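Local coordinates for protein GMP reductase (Trypanosoma brucei brucei, PDB 6JIG) that binds guanine nucleotides at its CBS domains and in its active site, and probably catalyses the NADPH-dependent deamination of GMP to IMP, at residues 453-458 with 464-469. The protein carries 1 engineered substitution. Residues are numbered along the deposited sequence; the frame is centred on the assembly and turned at random.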
# COMPACT_ATOMS: atom_id res chain seq x y z
N SER A 453 7.50 35.89 -11.83
CA SER A 453 7.15 36.07 -10.42
C SER A 453 8.41 36.09 -9.55
O SER A 453 8.55 36.95 -8.67
CB SER A 453 6.19 34.97 -9.98
OG SER A 453 5.80 35.17 -8.63
N GLY A 454 9.33 35.16 -9.77
CA GLY A 454 10.58 35.18 -9.01
C GLY A 454 11.38 36.45 -9.24
O GLY A 454 11.97 37.00 -8.31
N MET A 455 11.41 36.94 -10.48
CA MET A 455 12.11 38.19 -10.74
C MET A 455 11.49 39.34 -9.96
O MET A 455 12.20 40.20 -9.43
CB MET A 455 12.12 38.47 -12.25
CG MET A 455 12.93 37.43 -13.04
SD MET A 455 12.74 37.62 -14.84
CE MET A 455 13.53 39.22 -15.05
N SER A 456 10.16 39.35 -9.87
CA SER A 456 9.49 40.38 -9.09
C SER A 456 9.86 40.28 -7.61
O SER A 456 9.96 41.31 -6.92
CB SER A 456 7.98 40.25 -9.26
OG SER A 456 7.31 41.25 -8.52
N TYR A 457 10.08 39.06 -7.10
CA TYR A 457 10.47 38.95 -5.70
C TYR A 457 11.89 39.47 -5.47
O TYR A 457 12.20 39.93 -4.37
CB TYR A 457 10.36 37.50 -5.21
CG TYR A 457 8.98 37.15 -4.73
CD1 TYR A 457 8.53 37.57 -3.48
CD2 TYR A 457 8.11 36.41 -5.53
CE1 TYR A 457 7.28 37.26 -3.03
CE2 TYR A 457 6.84 36.09 -5.09
CZ TYR A 457 6.44 36.52 -3.83
OH TYR A 457 5.18 36.22 -3.36
N SER A 458 12.74 39.40 -6.49
CA SER A 458 14.08 39.97 -6.40
C SER A 458 14.11 41.44 -6.76
O SER A 458 15.19 42.04 -6.74
CB SER A 458 15.06 39.20 -7.31
OG SER A 458 15.49 37.97 -6.70
N GLU A 464 19.59 40.46 -16.34
CA GLU A 464 20.82 40.94 -15.70
C GLU A 464 20.56 41.47 -14.30
O GLU A 464 21.39 41.31 -13.40
CB GLU A 464 21.50 42.03 -16.55
N GLU A 465 19.42 42.15 -14.10
CA GLU A 465 19.06 42.59 -12.76
C GLU A 465 18.77 41.41 -11.85
O GLU A 465 19.10 41.43 -10.65
CB GLU A 465 17.85 43.52 -12.81
CG GLU A 465 18.16 44.94 -13.26
CD GLU A 465 16.92 45.83 -13.30
OE1 GLU A 465 15.94 45.53 -12.58
OE2 GLU A 465 16.94 46.84 -14.04
N MET A 466 18.12 40.37 -12.38
CA MET A 466 17.87 39.17 -11.59
C MET A 466 19.18 38.55 -11.12
O MET A 466 19.31 38.14 -9.96
CB MET A 466 17.05 38.17 -12.41
CG MET A 466 16.65 36.90 -11.66
SD MET A 466 15.59 37.29 -10.26
CE MET A 466 15.10 35.63 -9.74
N GLN A 467 20.16 38.48 -12.01
CA GLN A 467 21.45 37.89 -11.65
C GLN A 467 22.19 38.76 -10.64
O GLN A 467 22.86 38.23 -9.74
CB GLN A 467 22.29 37.69 -12.91
CG GLN A 467 21.65 36.73 -13.91
CD GLN A 467 22.30 36.80 -15.27
OE1 GLN A 467 22.90 37.81 -15.63
NE2 GLN A 467 22.17 35.73 -16.03
N ARG A 468 22.08 40.08 -10.75
CA ARG A 468 22.82 40.95 -9.84
C ARG A 468 22.13 41.07 -8.48
O ARG A 468 22.82 41.12 -7.45
CB ARG A 468 22.98 42.35 -10.45
N ARG A 469 20.81 41.08 -8.44
CA ARG A 469 20.08 41.43 -7.22
C ARG A 469 19.72 40.22 -6.36
O ARG A 469 19.46 40.39 -5.17
CB ARG A 469 18.81 42.20 -7.57
CG ARG A 469 19.10 43.64 -7.94
CD ARG A 469 17.93 44.36 -8.59
NE ARG A 469 18.46 45.58 -9.23
CZ ARG A 469 17.75 46.45 -9.93
NH1 ARG A 469 16.45 46.27 -10.10
NH2 ARG A 469 18.34 47.51 -10.47
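Met466 carries the apolar part of this contact, reaching from helix 463-469 to the C-terminal end of helix 440-457. With CG anti to the backbone N (chi1 -177°) and a bend at chi2 (62°), its thioether is delivered to the backbone of Met455, where SD lies 3.6 Å from Met455 CA. Beyond the sulfur, the methyl CE of Met466 settles 3.7 Å from Gly454 O. The two methionine chains cross at a slant, Met455 CG touching Met466 SD at 3.9 Å. Ser458 borders the same sulfur with both side-chain atoms, its CB 3.6 Å from Met466 SD, while its OG shares a hydrogen bond with Thr470 OG1.

These are consecutive helices on the periphery of the TIM-barrel domain, and the two segments run in the same general sense, so residues 459-462 lead the chain back alongside rather than closing a helical hairpin. Ile20 of strand 18-20 also packs against Ser458 and Met466, and the ring of Tyr457 meets that of His262 of the second subunit.

At the far end, the aliphatic base of Arg469 touches the backbone of Ser458, CB 3.7 Å from Ser458 O. Its extended chain then carries the guanidinium away to a salt bridge of 2.6 Å between Arg469 NH1 and Glu465 OE1, one turn back, with Glu465 CG over the guanidinium face. NH1 also bonds Gly459 O, and Arg26 shares the Glu465 carboxylate.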